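Local atomic coordinates of putative exotoxin (superantigen) (Streptococcus pyogenes, PDB entry 1TY0), a protein that probably acts as a secreted toxin of the superantigen type, engaging T-cell receptors, and carries a zinc-binding site. Residues Y32-I40 against V52-T61. Residues are numbered along the deposited sequence; the frame is centred on the assembly and turned at random.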
ATOM      1  N   TYR A  32     -11.523   8.382 -20.461  1.00 11.37           N
ATOM      2  CA  TYR A  32     -10.972   9.495 -21.222  1.00 10.59           C
ATOM      3  C   TYR A  32      -9.463   9.376 -21.380  1.00 12.73           C
ATOM      4  O   TYR A  32      -8.778   8.803 -20.521  1.00 12.70           O
ATOM      5  CB  TYR A  32     -11.321  10.821 -20.533  1.00 10.86           C
ATOM      6  CG  TYR A  32     -11.220  12.015 -21.446  1.00 11.40           C
ATOM      7  CD1 TYR A  32     -12.146  12.210 -22.473  1.00 12.68           C
ATOM      8  CD2 TYR A  32     -10.183  12.934 -21.307  1.00 12.75           C
ATOM      9  CE1 TYR A  32     -12.040  13.295 -23.340  1.00 13.32           C
ATOM     10  CE2 TYR A  32     -10.067  14.024 -22.172  1.00 15.05           C
ATOM     11  CZ  TYR A  32     -11.000  14.196 -23.182  1.00 13.52           C
ATOM     12  OH  TYR A  32     -10.885  15.274 -24.029  1.00 13.72           O
ATOM     13  N   LEU A  33      -8.956   9.911 -22.490  1.00 10.41           N
ATOM     14  CA  LEU A  33      -7.531   9.901 -22.791  1.00 12.09           C
ATOM     15  C   LEU A  33      -7.035  11.301 -23.129  1.00 13.32           C
ATOM     16  O   LEU A  33      -7.599  11.979 -23.989  1.00 15.40           O
ATOM     17  CB  LEU A  33      -7.230   8.987 -23.990  1.00 11.40           C
ATOM     18  CG  LEU A  33      -7.483   7.482 -23.870  1.00  9.18           C
ATOM     19  CD1 LEU A  33      -7.350   6.830 -25.243  1.00 11.40           C
ATOM     20  CD2 LEU A  33      -6.486   6.872 -22.889  1.00 11.23           C
ATOM     21  N   THR A  34      -5.988  11.736 -22.442  1.00 12.38           N
ATOM     22  CA  THR A  34      -5.395  13.033 -22.731  1.00 11.91           C
ATOM     23  C   THR A  34      -4.031  12.709 -23.328  1.00 12.71           C
ATOM     24  O   THR A  34      -3.695  11.536 -23.519  1.00 12.45           O
ATOM     25  CB  THR A  34      -5.238  13.893 -21.463  1.00 12.51           C
ATOM     26  OG1 THR A  34      -4.347  13.243 -20.550  1.00 11.32           O
ATOM     27  CG2 THR A  34      -6.585  14.100 -20.797  1.00 13.40           C
ATOM     28  N   THR A  35      -3.241  13.731 -23.619  1.00 11.85           N
ATOM     29  CA  THR A  35      -1.936  13.516 -24.218  1.00 13.10           C
ATOM     30  C   THR A  35      -0.998  12.664 -23.370  1.00 11.71           C
ATOM     31  O   THR A  35      -0.173  11.930 -23.907  1.00 13.34           O
ATOM     32  CB  THR A  35      -1.239  14.859 -24.516  1.00 12.95           C
ATOM     33  OG1 THR A  35      -0.979  15.549 -23.289  1.00 14.69           O
ATOM     34  CG2 THR A  35      -2.125  15.731 -25.397  1.00 14.53           C
ATOM     35  N   HIS A  36      -1.132  12.749 -22.050  1.00 10.76           N
ATOM     36  CA  HIS A  36      -0.256  11.996 -21.163  1.00 10.06           C
ATOM     37  C   HIS A  36      -0.939  11.289 -19.995  1.00 11.49           C
ATOM     38  O   HIS A  36      -0.261  10.805 -19.081  1.00 11.43           O
ATOM     39  CB  HIS A  36       0.845  12.916 -20.626  1.00 11.00           C
ATOM     40  CG  HIS A  36       1.753  13.453 -21.689  1.00 11.49           C
ATOM     41  ND1 HIS A  36       1.388  14.482 -22.533  1.00 13.29           N
ATOM     42  CD2 HIS A  36       2.995  13.075 -22.075  1.00 14.37           C
ATOM     43  CE1 HIS A  36       2.367  14.714 -23.389  1.00 12.99           C
ATOM     44  NE2 HIS A  36       3.353  13.873 -23.134  1.00 13.88           N
ATOM     45  N   ASP A  37      -2.267  11.220 -20.015  1.00  9.49           N
ATOM     46  CA  ASP A  37      -2.990  10.554 -18.930  1.00 10.71           C
ATOM     47  C   ASP A  37      -4.125   9.647 -19.378  1.00 10.60           C
ATOM     48  O   ASP A  37      -4.834   9.936 -20.344  1.00 12.26           O
ATOM     49  CB  ASP A  37      -3.584  11.584 -17.962  1.00 12.70           C
ATOM     50  CG  ASP A  37      -2.537  12.301 -17.143  1.00 16.20           C
ATOM     51  OD1 ASP A  37      -1.904  13.227 -17.690  1.00 15.82           O
ATOM     52  OD2 ASP A  37      -2.346  11.942 -15.953  1.00 12.92           O
ATOM     53  N   PHE A  38      -4.284   8.542 -18.653  1.00 10.63           N
ATOM     54  CA  PHE A  38      -5.374   7.600 -18.877  1.00 10.47           C
ATOM     55  C   PHE A  38      -6.320   7.906 -17.719  1.00 10.29           C
ATOM     56  O   PHE A  38      -5.865   8.001 -16.580  1.00 10.51           O
ATOM     57  CB  PHE A  38      -4.941   6.144 -18.666  1.00 11.01           C
ATOM     58  CG  PHE A  38      -4.077   5.569 -19.750  1.00 12.39           C
ATOM     59  CD1 PHE A  38      -4.650   4.931 -20.846  1.00 13.54           C
ATOM     60  CD2 PHE A  38      -2.690   5.594 -19.635  1.00 14.47           C
ATOM     61  CE1 PHE A  38      -3.851   4.319 -21.814  1.00 12.15           C
ATOM     62  CE2 PHE A  38      -1.882   4.985 -20.601  1.00 11.83           C
ATOM     63  CZ  PHE A  38      -2.471   4.347 -21.690  1.00 12.36           C
ATOM     64  N   TYR A  39      -7.611   8.086 -17.986  1.00  8.44           N
ATOM     65  CA  TYR A  39      -8.566   8.282 -16.897  1.00 11.00           C
ATOM     66  C   TYR A  39      -9.451   7.054 -16.979  1.00 11.11           C
ATOM     67  O   TYR A  39     -10.292   6.939 -17.868  1.00 11.11           O
ATOM     68  CB  TYR A  39      -9.359   9.577 -17.075  1.00 10.21           C
ATOM     69  CG  TYR A  39      -8.512  10.776 -16.742  1.00 10.72           C
ATOM     70  CD1 TYR A  39      -8.122  11.029 -15.424  1.00 13.21           C
ATOM     71  CD2 TYR A  39      -8.018  11.603 -17.746  1.00 14.84           C
ATOM     72  CE1 TYR A  39      -7.254  12.071 -15.119  1.00 15.85           C
ATOM     73  CE2 TYR A  39      -7.144  12.649 -17.451  1.00 17.09           C
ATOM     74  CZ  TYR A  39      -6.766  12.873 -16.137  1.00 18.92           C
ATOM     75  OH  TYR A  39      -5.882  13.888 -15.838  1.00 23.41           O
ATOM     76  N   ILE A  40      -9.230   6.134 -16.043  1.00 10.49           N
ATOM     77  CA  ILE A  40      -9.920   4.847 -16.008  1.00 10.03           C
ATOM     78  C   ILE A  40     -10.914   4.716 -14.865  1.00 10.43           C
ATOM     79  O   ILE A  40     -10.627   5.071 -13.722  1.00 10.70           O
ATOM     80  CB  ILE A  40      -8.891   3.693 -15.885  1.00 10.87           C
ATOM     81  CG1 ILE A  40      -7.749   3.885 -16.891  1.00 14.91           C
ATOM     82  CG2 ILE A  40      -9.577   2.356 -16.067  1.00 12.10           C
ATOM     83  CD1 ILE A  40      -8.178   4.026 -18.325  1.00 22.50           C
ATOM     84  N   VAL A  52      -8.907   6.017 -11.745  1.00  7.67           N
ATOM     85  CA  VAL A  52      -7.464   5.888 -11.664  1.00  9.24           C
ATOM     86  C   VAL A  52      -6.879   6.788 -12.737  1.00  8.03           C
ATOM     87  O   VAL A  52      -7.305   6.742 -13.893  1.00  9.52           O
ATOM     88  CB  VAL A  52      -7.005   4.443 -11.928  1.00  7.82           C
ATOM     89  CG1 VAL A  52      -5.470   4.380 -12.003  1.00  7.27           C
ATOM     90  CG2 VAL A  52      -7.514   3.527 -10.822  1.00  9.63           C
ATOM     91  N   ASP A  53      -5.933   7.629 -12.341  1.00  8.12           N
ATOM     92  CA  ASP A  53      -5.250   8.503 -13.281  1.00  9.82           C
ATOM     93  C   ASP A  53      -3.860   7.939 -13.496  1.00  8.91           C
ATOM     94  O   ASP A  53      -3.026   7.972 -12.595  1.00  8.29           O
ATOM     95  CB  ASP A  53      -5.116   9.929 -12.745  1.00 11.36           C
ATOM     96  CG  ASP A  53      -4.085  10.735 -13.521  1.00 13.73           C
ATOM     97  OD1 ASP A  53      -3.987  10.537 -14.753  1.00 12.04           O
ATOM     98  OD2 ASP A  53      -3.373  11.559 -12.907  1.00 19.11           O
ATOM     99  N   SER A  54      -3.618   7.405 -14.687  1.00  8.11           N
ATOM    100  CA  SER A  54      -2.310   6.856 -15.008  1.00  9.90           C
ATOM    101  C   SER A  54      -1.576   7.859 -15.886  1.00  8.83           C
ATOM    102  O   SER A  54      -1.993   8.128 -17.007  1.00 10.44           O
ATOM    103  CB  SER A  54      -2.445   5.533 -15.764  1.00  9.34           C
ATOM    104  OG  SER A  54      -1.164   5.088 -16.181  1.00 12.15           O
ATOM    105  N   GLU A  55      -0.484   8.407 -15.372  1.00 10.24           N
ATOM    106  CA  GLU A  55       0.302   9.379 -16.122  1.00 10.61           C
ATOM    107  C   GLU A  55       1.431   8.658 -16.850  1.00 11.74           C
ATOM    108  O   GLU A  55       2.138   7.842 -16.258  1.00 11.69           O
ATOM    109  CB  GLU A  55       0.867  10.427 -15.168  1.00 11.78           C
ATOM    110  CG  GLU A  55       1.615  11.555 -15.853  1.00 14.10           C
ATOM    111  CD  GLU A  55       2.173  12.550 -14.859  1.00 16.98           C
ATOM    112  OE1 GLU A  55       1.373  13.164 -14.117  1.00 15.74           O
ATOM    113  OE2 GLU A  55       3.414  12.716 -14.815  1.00 17.95           O
ATOM    114  N   VAL A  56       1.598   8.961 -18.133  1.00 11.02           N
ATOM    115  CA  VAL A  56       2.632   8.308 -18.923  1.00 12.47           C
ATOM    116  C   VAL A  56       3.435   9.253 -19.807  1.00 14.78           C
ATOM    117  O   VAL A  56       3.167  10.455 -19.877  1.00 14.48           O
ATOM    118  CB  VAL A  56       2.028   7.204 -19.824  1.00 11.19           C
ATOM    119  CG1 VAL A  56       1.475   6.065 -18.964  1.00 11.28           C
ATOM    120  CG2 VAL A  56       0.915   7.784 -20.694  1.00 11.79           C
ATOM    121  N   GLU A  57       4.437   8.685 -20.469  1.00 15.32           N
ATOM    122  CA  GLU A  57       5.285   9.438 -21.379  1.00 17.87           C
ATOM    123  C   GLU A  57       4.521   9.691 -22.672  1.00 17.29           C
ATOM    124  O   GLU A  57       3.446   9.131 -22.888  1.00 16.15           O
ATOM    125  CB  GLU A  57       6.577   8.657 -21.654  1.00 19.44           C
ATOM    126  CG  GLU A  57       7.622   8.815 -20.558  1.00 22.84           C
ATOM    127  CD  GLU A  57       8.808   7.872 -20.713  1.00 27.50           C
ATOM    128  OE1 GLU A  57       9.135   7.491 -21.858  1.00 28.34           O
ATOM    129  OE2 GLU A  57       9.424   7.523 -19.681  1.00 30.21           O
ATOM    130  N   SER A  58       5.074  10.542 -23.529  1.00 18.66           N
ATOM    131  CA  SER A  58       4.430  10.878 -24.789  1.00 19.99           C
ATOM    132  C   SER A  58       4.184   9.661 -25.683  1.00 20.93           C
ATOM    133  O   SER A  58       4.903   8.663 -25.611  1.00 22.19           O
ATOM    134  CB  SER A  58       5.287  11.893 -25.553  1.00 20.03           C
ATOM    135  OG  SER A  58       5.632  12.996 -24.734  1.00 23.29           O
ATOM    136  N   TYR A  59       3.150   9.760 -26.512  1.00 21.39           N
ATOM    137  CA  TYR A  59       2.784   8.723 -27.475  1.00 23.13           C
ATOM    138  C   TYR A  59       2.508   7.323 -26.934  1.00 20.61           C
ATOM    139  O   TYR A  59       2.879   6.317 -27.544  1.00 20.26           O
ATOM    140  CB  TYR A  59       3.849   8.677 -28.569  1.00 26.68           C
ATOM    141  CG  TYR A  59       3.973  10.010 -29.272  1.00 31.15           C
ATOM    142  CD1 TYR A  59       2.936  10.492 -30.070  1.00 32.47           C
ATOM    143  CD2 TYR A  59       5.092  10.820 -29.084  1.00 32.45           C
ATOM    144  CE1 TYR A  59       3.006  11.752 -30.662  1.00 35.02           C
ATOM    145  CE2 TYR A  59       5.174  12.083 -29.671  1.00 34.95           C
ATOM    146  CZ  TYR A  59       4.128  12.542 -30.458  1.00 35.38           C
ATOM    147  OH  TYR A  59       4.202  13.789 -31.042  1.00 36.58           O
ATOM    148  N   ILE A  60       1.838   7.270 -25.788  1.00 16.81           N
ATOM    149  CA  ILE A  60       1.463   6.006 -25.172  1.00 16.53           C
ATOM    150  C   ILE A  60      -0.058   5.929 -25.220  1.00 15.49           C
ATOM    151  O   ILE A  60      -0.627   4.922 -25.637  1.00 15.53           O
ATOM    152  CB  ILE A  60       1.938   5.926 -23.699  1.00 15.90           C
ATOM    153  CG1 ILE A  60       3.468   5.845 -23.646  1.00 19.68           C
ATOM    154  CG2 ILE A  60       1.300   4.723 -23.003  1.00 14.72           C
ATOM    155  CD1 ILE A  60       4.044   4.633 -24.322  1.00 24.29           C
ATOM    156  N   THR A  61      -0.725   7.005 -24.808  1.00 16.28           N
ATOM    157  CA  THR A  61      -2.182   7.005 -24.831  1.00 15.77           C
ATOM    158  C   THR A  61      -2.704   6.903 -26.264  1.00 17.92           C
ATOM    159  O   THR A  61      -3.835   6.485 -26.489  1.00 16.03           O
ATOM    160  CB  THR A  61      -2.779   8.275 -24.165  1.00 15.46           C
ATOM    161  OG1 THR A  61      -2.270   9.447 -24.809  1.00 14.37           O
ATOM    162  CG2 THR A  61      -2.436   8.313 -22.680  1.00 14.79           C
TER
HETATM  163  O   HOH W   1       0.825   9.247 -23.964  1.00 14.70           O
HETATM  164  O   HOH W   2       0.025  14.816 -16.892  1.00 27.77           O
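Strands 37-40 and 52-55 run antiparallel at 164°, their axes 4.6 Å apart, with Phe38-Ser54 and Ile40-Val52 as hydrogen-bonded pairs; they are neighbours in the OB-fold barrel of the toxin's N-terminal domain. Past the last bridge the ladder gains one more bond, Val56 N to His36 O, nearly straight. Residues 56-61 then curl back toward the turn at 34-36. There Thr61 OG1 donates to Thr34 O (2.8 Å) in the carbonyl plane. With chi1 at 57°, Thr61 OG1 sits between backbone N and carbonyl carbon while Thr61 CG2, anti to the carbonyl carbon, lies over one face of the Phe38 ring, 4.0 Å from its centroid and 10° off the normal: a CH-pi contact. Val56 CG1 reaches the same ring at its edge, and Phe64 adds an edge-to-face partner. His36 is gripped at both nitrogens: ND1 pairs with Thr35 OG1, while NE2 lies 2.9 Å from Ser58 OG in the ring plane, which fixes the ring's rotation. Water 1 ties the turns together, donating to Thr35 O and Glu57 O and accepting from Thr61 N. On the face carrying Asp37, Tyr39, Asp53 and Glu55, the carboxylates of Asp37 and Asp53 lie nearly coplanar. Asp37 OD2 stands 2.5 Å from Asp53 OD1, so one acid probably holds a proton. The other Asp37 oxygen, OD1, accepts from water 2 at 2.6 Å.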